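Local coordinates for protein tapirin (Caldicellulosiruptor hydrothermalis, PDB 6N2C) that probably binds cellulose and helps cells of this extremely thermophilic bacterium adhere to plant biomass, through a beta-helix domain that also carries a zinc ion, at residues V202-M207 / I227-I232; L273-G278 / T448-I453. One frame throughout, in Å; residues are numbered along the deposited sequence.

How the interactions relate
Both contacts involve the face of the beta-helix that includes strands 206-209, 231-234, 252-255 and 273-276. Interaction 1 joins two successive coils where the chain turns a corner into that face, and interaction 2 sets Pro450 and the first turn of helix 451-457 against the outside of the same face, two coils on from 231-234. Their centres are 18 Å apart and their nearest atoms about 6 Å, without touching. Leu252, in the coil between, bridges the gap: its backbone N bonds Asn231, and its side chain meets Leu273 and Ile452. Interaction 1 is the nearer to the metal, with the Thr203 side chain about 8 Å from the zinc ion; interaction 2 lies away from it.

Interaction 1. Residues V202-M207 / I227-I232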
ATOM      1  N   VAL A 202       4.556 -15.542   4.477  1.00 16.72           N
ATOM      2  CA  VAL A 202       5.864 -14.841   4.635  1.00 17.79           C
ATOM      3  C   VAL A 202       5.791 -14.070   5.951  1.00 16.67           C
ATOM      4  O   VAL A 202       4.926 -13.237   6.119  1.00 15.41           O
ATOM      5  CB  VAL A 202       6.127 -13.875   3.494  1.00 18.22           C
ATOM      6  CG1 VAL A 202       7.411 -13.073   3.709  1.00 18.15           C
ATOM      7  CG2 VAL A 202       6.161 -14.580   2.157  1.00 19.31           C
ATOM      8  N   THR A 203       6.813 -14.249   6.835  1.00 16.79           N
ATOM      9  CA  THR A 203       7.041 -13.442   8.009  1.00 16.37           C
ATOM     10  C   THR A 203       8.410 -12.803   7.793  1.00 19.42           C
ATOM     11  O   THR A 203       9.379 -13.529   7.619  1.00 18.14           O
ATOM     12  CB  THR A 203       7.002 -14.266   9.289  1.00 21.87           C
ATOM     13  OG1 THR A 203       5.778 -15.038   9.367  1.00 22.54           O
ATOM     14  CG2 THR A 203       7.073 -13.364  10.532  1.00 21.93           C
ATOM     15  N   THR A 204       8.442 -11.482   7.733  1.00 17.53           N
ATOM     16  CA  THR A 204       9.688 -10.782   7.437  1.00 17.39           C
ATOM     17  C   THR A 204       9.831  -9.517   8.167  1.00 16.84           C
ATOM     18  O   THR A 204       8.893  -9.004   8.821  1.00 15.52           O
ATOM     19  CB  THR A 204       9.867 -10.620   5.929  1.00 16.16           C
ATOM     20  OG1 THR A 204      11.250 -10.247   5.642  1.00 20.38           O
ATOM     21  CG2 THR A 204       8.979  -9.474   5.429  1.00 18.03           C
ATOM     22  N   ARG A 205      11.029  -8.927   8.091  1.00 16.78           N
ATOM     23  CA  ARG A 205      11.216  -7.573   8.553  1.00 16.56           C
ATOM     24  C   ARG A 205      11.008  -6.713   7.342  1.00 16.58           C
ATOM     25  O   ARG A 205       9.835  -6.294   7.103  1.00 15.91           O
ATOM     26  CB  ARG A 205      12.584  -7.293   9.210  1.00 21.86           C
ATOM     27  CG  ARG A 205      12.785  -7.904  10.543  1.00 26.94           C
ATOM     28  CD  ARG A 205      14.043  -7.303  11.151  1.00 33.54           C
ATOM     29  NE  ARG A 205      13.970  -5.853  11.420  1.00 36.66           N
ATOM     30  CZ  ARG A 205      14.877  -5.192  12.134  1.00 41.65           C
ATOM     31  NH1 ARG A 205      15.981  -5.800  12.603  1.00 42.34           N
ATOM     32  NH2 ARG A 205      14.727  -3.889  12.325  1.00 41.91           N
ATOM     33  N   ASN A 206      12.040  -6.535   6.509  1.00 13.37           N
ATOM     34  CA  ASN A 206      11.884  -5.734   5.270  1.00 13.99           C
ATOM     35  C   ASN A 206      11.896  -6.528   4.009  1.00 13.85           C
ATOM     36  O   ASN A 206      12.562  -7.557   3.933  1.00 14.10           O
ATOM     37  CB  ASN A 206      12.885  -4.607   5.315  1.00 13.98           C
ATOM     38  CG  ASN A 206      12.649  -3.713   6.532  1.00 14.22           C
ATOM     39  OD1 ASN A 206      11.495  -3.389   6.850  1.00 14.68           O
ATOM     40  ND2 ASN A 206      13.733  -3.295   7.263  1.00 14.59           N
ATOM     41  N   MET A 207      11.194  -6.025   2.946  1.00 12.22           N
ATOM     42  CA  MET A 207      11.163  -6.714   1.674  1.00 13.75           C
ATOM     43  C   MET A 207      11.213  -5.666   0.584  1.00 12.53           C
ATOM     44  O   MET A 207      10.646  -4.572   0.752  1.00 13.66           O
ATOM     45  CB  MET A 207       9.825  -7.525   1.533  1.00 15.25           C
ATOM     46  CG  MET A 207       9.591  -8.077   0.142  1.00 17.93           C
ATOM     47  SD  MET A 207       8.135  -9.248   0.010  0.99 27.76           S
ATOM     48  CE  MET A 207       7.616  -9.053   1.728  1.00 19.09           C
ATOM     49  N   ILE A 227       1.339 -12.212   4.268  1.00 17.36           N
ATOM     50  CA  ILE A 227       2.647 -11.530   4.488  1.00 15.85           C
ATOM     51  C   ILE A 227       2.475 -10.675   5.731  1.00 17.58           C
ATOM     52  O   ILE A 227       1.532  -9.899   5.848  1.00 17.86           O
ATOM     53  CB  ILE A 227       3.018 -10.599   3.339  1.00 15.45           C
ATOM     54  CG1 ILE A 227       3.194 -11.390   2.064  1.00 18.01           C
ATOM     55  CG2 ILE A 227       4.280  -9.830   3.677  1.00 15.33           C
ATOM     56  CD1 ILE A 227       3.537 -10.430   0.885  1.00 18.36           C
ATOM     57  N   LYS A 228       3.449 -10.783   6.642  1.00 16.65           N
ATOM     58  CA  LYS A 228       3.604  -9.883   7.738  1.00 15.35           C
ATOM     59  C   LYS A 228       5.036  -9.262   7.596  1.00 15.84           C
ATOM     60  O   LYS A 228       5.990 -10.004   7.477  1.00 16.24           O
ATOM     61  CB  LYS A 228       3.453 -10.584   9.062  1.00 19.34           C
ATOM     62  CG  LYS A 228       3.609  -9.597  10.201  1.00 24.89           C
ATOM     63  CD  LYS A 228       3.524 -10.324  11.540  1.00 35.39           C
ATOM     64  CE  LYS A 228       3.736  -9.387  12.723  1.00 47.07           C
ATOM     65  NZ  LYS A 228       2.693  -8.283  12.767  1.00 53.33           N
ATOM     66  N   ALA A 229       5.100  -7.959   7.564  1.00 15.44           N
ATOM     67  CA  ALA A 229       6.378  -7.229   7.327  1.00 15.34           C
ATOM     68  C   ALA A 229       6.420  -5.961   8.084  1.00 14.08           C
ATOM     69  O   ALA A 229       5.408  -5.352   8.345  1.00 14.05           O
ATOM     70  CB  ALA A 229       6.471  -6.937   5.840  1.00 15.99           C
ATOM     71  N   ASP A 230       7.626  -5.432   8.359  1.00 11.71           N
ATOM     72  CA  ASP A 230       7.762  -4.070   8.792  1.00 13.30           C
ATOM     73  C   ASP A 230       7.598  -3.086   7.653  1.00 12.31           C
ATOM     74  O   ASP A 230       6.938  -2.047   7.772  1.00 13.18           O
ATOM     75  CB  ASP A 230       9.218  -3.818   9.327  1.00 16.89           C
ATOM     76  CG  ASP A 230       9.560  -4.585  10.606  1.00 21.62           C
ATOM     77  OD1 ASP A 230       8.661  -5.097  11.252  1.00 26.49           O
ATOM     78  OD2 ASP A 230      10.751  -4.511  10.978  1.00 29.52           O
ATOM     79  N   ASN A 231       8.240  -3.388   6.521  1.00 12.34           N
ATOM     80  CA  ASN A 231       8.240  -2.494   5.367  1.00 12.64           C
ATOM     81  C   ASN A 231       8.240  -3.323   4.103  1.00 12.91           C
ATOM     82  O   ASN A 231       8.907  -4.390   4.070  1.00 13.53           O
ATOM     83  CB  ASN A 231       9.432  -1.499   5.277  1.00 12.90           C
ATOM     84  CG  ASN A 231       9.540  -0.572   6.495  1.00 13.76           C
ATOM     85  OD1 ASN A 231       8.814   0.397   6.599  1.00 14.23           O
ATOM     86  ND2 ASN A 231      10.425  -0.919   7.441  1.00 14.58           N
ATOM     87  N   ILE A 232       7.477  -2.852   3.076  1.00 12.70           N
ATOM     88  CA  ILE A 232       7.501  -3.428   1.753  1.00 13.49           C
ATOM     89  C   ILE A 232       7.666  -2.345   0.764  1.00 12.99           C
ATOM     90  O   ILE A 232       6.916  -1.369   0.767  1.00 12.46           O
ATOM     91  CB  ILE A 232       6.187  -4.238   1.439  1.00 13.25           C
ATOM     92  CG1 ILE A 232       5.919  -5.327   2.467  1.00 13.83           C
ATOM     93  CG2 ILE A 232       6.212  -4.746  -0.003  1.00 14.96           C
ATOM     94  CD1 ILE A 232       4.652  -6.165   2.197  1.00 15.24           C
TER
HETATM   95  O   HOH W   1      12.713  -2.352   9.889  1.00 19.26           O
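Two neighbouring coils of the parallel beta-helix meet residue for residue at a corner, 202-207 lying on 227-232. Before the turn, Lys228 N bonds Val202 O and Thr204 N bonds Lys228 O. At the corner Arg205 O takes Asp230 N at 2.7 Å and, weakly, Asn231 N; after it Met207 N bonds Asn231 O. Asn206 and Asn231 lie side by side, pointing the same way, their amide planes 40° apart. Each CG is anti to its carbonyl carbon (chi1 -60° in Asn206), which sets the two CG atoms alongside. Asn231 ND2 bonds Asn206 OD1 at 2.8 Å; the acceptor lies in the Asn231 amide plane, while the donor stands above the Asn206 carbonyl plane. Asn231 ND2 also bonds Asp177 OD2, and Asn206 ND2 bonds Thr185 OG1 and a water shared with Asp230 OD2. An alanine at Asn206 would probably leave Asn231 ND2 with Asp177 but without this acceptor, and Thr185 OG1 and the water without the amide donor. Beside this pair, Asp230 OD2 approaches the guanidinium edge of Arg205 in a long salt bridge, 3.5 Å from NE, the two planes 70° apart. Inside the coil, Met207 CE lies 3.9 Å from Ile227 CG2 and 4.2 Å from Ile232 CG1, while Thr204 CG2 rests 3.6 Å from Ala229 CB. The asparagine pair ends here: Leu252 takes its place in the next coil, and Asn231 OD1 accepts from Leu252 N and Asn251 ND2. On the other side strands 186-190 and 548-552 flank 202-207, and Ile213 of strand 213-214 packs against Met207 and Ile232 across the helix interior.

Interaction 2. Residues L273-G278 / T448-I453; sequences LLFSDG and TIPAII
Leu273 and Phe275, two residues apart on one beta-helix strand, grip Ile453 in the first turn of helix 451-457, and this is where the packing is tight. Ile453 lays CG2 over the centre of the Phe275 ring, 3.8 Å from the centroid and 9° off the normal, a CH-pi contact close to perpendicular. The other branch of Ile453 reaches between the two strand residues: CG1 is 3.7 Å from Leu273 CD2 and 3.8 Å from Phe275 CD2, and CD1 touches Phe275 CB. Its chi1 of -59° puts CG1 beside the backbone N, between leucine and phenylalanine, while CG2, anti to that N, lies over the ring. Leu273 meets this isoleucine tip to tip, and the same CD2 methyl also rests 3.8 Å from Pro450 CG. Contacts thin toward Ile449, which is partly exposed: its CD1 comes to the Phe275 ring edge at 4.3 Å from CE2, and Pro450 CD approaches the ring obliquely at 4.4 Å. Beyond the ring, partly exposed Asp277 makes a salt bridge with Lys457 farther along the helix. Phe275 also stacks with Phe294 of the next coil, against which Ile449 and Pro450 pack in turn. Pro450 occupies the N-cap position of the helix. The arrangement is apolar docking of a short helix, from the connection between strand 434-436 and the later strands, onto the outer surface of a parallel beta-helix.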
ATOM      1  N   LEU A 273       2.138   4.122   7.162  1.00 13.69           N
ATOM      2  CA  LEU A 273       2.134   4.841   5.869  1.00 15.34           C
ATOM      3  C   LEU A 273       1.914   3.863   4.724  1.00 15.86           C
ATOM      4  O   LEU A 273       2.668   2.880   4.619  1.00 15.11           O
ATOM      5  CB  LEU A 273       3.492   5.543   5.675  1.00 15.35           C
ATOM      6  CG  LEU A 273       3.733   6.338   4.387  1.00 15.75           C
ATOM      7  CD1 LEU A 273       2.615   7.339   4.065  1.00 16.80           C
ATOM      8  CD2 LEU A 273       5.097   7.042   4.329  1.00 16.40           C
ATOM      9  N   LEU A 274       0.968   4.204   3.816  1.00 14.51           N
ATOM     10  CA  LEU A 274       0.745   3.444   2.558  1.00 14.39           C
ATOM     11  C   LEU A 274       0.867   4.452   1.501  1.00 13.01           C
ATOM     12  O   LEU A 274       0.114   5.465   1.511  1.00 15.20           O
ATOM     13  CB  LEU A 274      -0.699   2.846   2.591  1.00 13.81           C
ATOM     14  CG  LEU A 274      -1.137   2.083   1.379  1.00 15.72           C
ATOM     15  CD1 LEU A 274      -0.208   0.901   1.228  1.00 15.94           C
ATOM     16  CD2 LEU A 274      -2.528   1.577   1.577  1.00 16.16           C
ATOM     17  N   PHE A 275       1.813   4.268   0.567  1.00 13.77           N
ATOM     18  CA  PHE A 275       2.113   5.285  -0.424  1.00 14.00           C
ATOM     19  C   PHE A 275       2.262   4.625  -1.761  1.00 15.56           C
ATOM     20  O   PHE A 275       3.107   3.740  -1.902  1.00 14.47           O
ATOM     21  CB  PHE A 275       3.448   6.003  -0.039  1.00 14.35           C
ATOM     22  CG  PHE A 275       3.689   7.272  -0.731  1.00 14.74           C
ATOM     23  CD1 PHE A 275       3.952   7.306  -2.115  1.00 13.80           C
ATOM     24  CD2 PHE A 275       3.634   8.491  -0.036  1.00 14.52           C
ATOM     25  CE1 PHE A 275       4.164   8.517  -2.773  1.00 18.03           C
ATOM     26  CE2 PHE A 275       3.861   9.658  -0.708  1.00 15.92           C
ATOM     27  CZ  PHE A 275       4.098   9.692  -2.056  1.00 16.36           C
ATOM     28  N   SER A 276       1.535   5.111  -2.771  1.00 14.45           N
ATOM     29  CA  SER A 276       1.759   4.654  -4.126  1.00 14.30           C
ATOM     30  C   SER A 276       1.770   5.846  -5.060  1.00 15.98           C
ATOM     31  O   SER A 276       1.024   6.784  -4.882  1.00 16.88           O
ATOM     32  CB  SER A 276       0.710   3.657  -4.610  1.00 15.93           C
ATOM     33  OG  SER A 276       1.050   3.102  -5.866  1.00 15.67           O
ATOM     34  N   ASP A 277       2.658   5.847  -6.043  1.00 14.01           N
ATOM     35  CA  ASP A 277       2.551   6.808  -7.099  1.00 16.49           C
ATOM     36  C   ASP A 277       1.484   6.445  -8.134  1.00 17.97           C
ATOM     37  O   ASP A 277       1.304   7.250  -9.103  1.00 19.92           O
ATOM     38  CB  ASP A 277       3.876   7.000  -7.793  1.00 17.16           C
ATOM     39  CG  ASP A 277       4.960   7.574  -6.832  1.00 20.77           C
ATOM     40  OD1 ASP A 277       4.593   8.492  -6.095  1.00 24.26           O
ATOM     41  OD2 ASP A 277       6.167   7.141  -6.933  1.00 26.05           O
ATOM     42  N   GLY A 278       0.835   5.315  -7.986  1.00 18.16           N
ATOM     43  CA  GLY A 278      -0.144   4.789  -8.983  1.00 15.98           C
ATOM     44  C   GLY A 278      -1.533   4.630  -8.397  1.00 17.28           C
ATOM     45  O   GLY A 278      -1.956   5.309  -7.471  1.00 15.14           O
ATOM     46  N   THR A 448       2.916  17.263   3.821  0.54 28.53           N
ATOM     47  CA  THR A 448       4.178  17.157   3.128  0.54 25.70           C
ATOM     48  C   THR A 448       4.483  15.664   2.826  0.54 22.33           C
ATOM     49  O   THR A 448       4.066  14.746   3.555  0.54 24.33           O
ATOM     50  CB  THR A 448       5.363  17.798   3.897  0.54 27.43           C
ATOM     51  OG1 THR A 448       6.458  17.871   2.998  0.54 36.77           O
ATOM     52  CG2 THR A 448       5.770  17.003   5.156  0.54 26.80           C
ATOM     53  N   ILE A 449       5.213  15.472   1.756  1.00 22.83           N
ATOM     54  CA  ILE A 449       5.716  14.117   1.388  1.00 23.95           C
ATOM     55  C   ILE A 449       6.749  13.675   2.452  1.00 22.42           C
ATOM     56  O   ILE A 449       7.715  14.442   2.759  1.00 23.17           O
ATOM     57  CB  ILE A 449       6.398  14.099   0.060  1.00 25.40           C
ATOM     58  CG1 ILE A 449       5.473  14.543  -1.060  1.00 32.04           C
ATOM     59  CG2 ILE A 449       6.980  12.727  -0.208  1.00 27.17           C
ATOM     60  CD1 ILE A 449       4.104  13.916  -1.013  1.00 33.41           C
ATOM     61  N   PRO A 450       6.541  12.503   3.076  1.00 19.70           N
ATOM     62  CA  PRO A 450       7.434  12.037   4.111  1.00 18.98           C
ATOM     63  C   PRO A 450       8.849  11.873   3.564  1.00 17.65           C
ATOM     64  O   PRO A 450       9.062  11.447   2.441  1.00 17.63           O
ATOM     65  CB  PRO A 450       6.851  10.687   4.499  1.00 19.20           C
ATOM     66  CG  PRO A 450       5.381  10.861   4.283  1.00 17.73           C
ATOM     67  CD  PRO A 450       5.434  11.553   2.927  1.00 19.10           C
ATOM     68  N   ALA A 451       9.804  12.217   4.420  1.00 18.77           N
ATOM     69  CA  ALA A 451      11.208  12.156   4.075  1.00 20.43           C
ATOM     70  C   ALA A 451      11.633  10.775   3.680  1.00 18.01           C
ATOM     71  O   ALA A 451      12.358  10.642   2.713  1.00 18.39           O
ATOM     72  CB  ALA A 451      12.086  12.631   5.232  1.00 23.25           C
ATOM     73  N   ILE A 452      11.094   9.788   4.349  1.00 17.34           N
ATOM     74  CA  ILE A 452      11.416   8.400   4.004  1.00 18.28           C
ATOM     75  C   ILE A 452      11.056   8.085   2.559  1.00 19.56           C
ATOM     76  O   ILE A 452      11.806   7.373   1.863  1.00 16.77           O
ATOM     77  CB  ILE A 452      10.848   7.384   5.008  1.00 18.40           C
ATOM     78  CG1 ILE A 452      11.443   6.019   4.896  1.00 19.59           C
ATOM     79  CG2 ILE A 452       9.336   7.257   4.832  1.00 17.77           C
ATOM     80  CD1 ILE A 452      12.917   5.922   5.108  1.00 21.23           C
ATOM     81  N   ILE A 453       9.916   8.595   2.060  1.00 17.43           N
ATOM     82  CA  ILE A 453       9.529   8.356   0.685  1.00 19.54           C
ATOM     83  C   ILE A 453      10.415   9.095  -0.297  1.00 19.95           C
ATOM     84  O   ILE A 453      10.811   8.541  -1.334  1.00 20.59           O
ATOM     85  CB  ILE A 453       8.026   8.772   0.439  1.00 21.14           C
ATOM     86  CG1 ILE A 453       7.099   7.975   1.352  1.00 21.09           C
ATOM     87  CG2 ILE A 453       7.680   8.733  -1.057  1.00 18.05           C
ATOM     88  CD1 ILE A 453       7.007   6.482   1.109  1.00 22.00           C
TER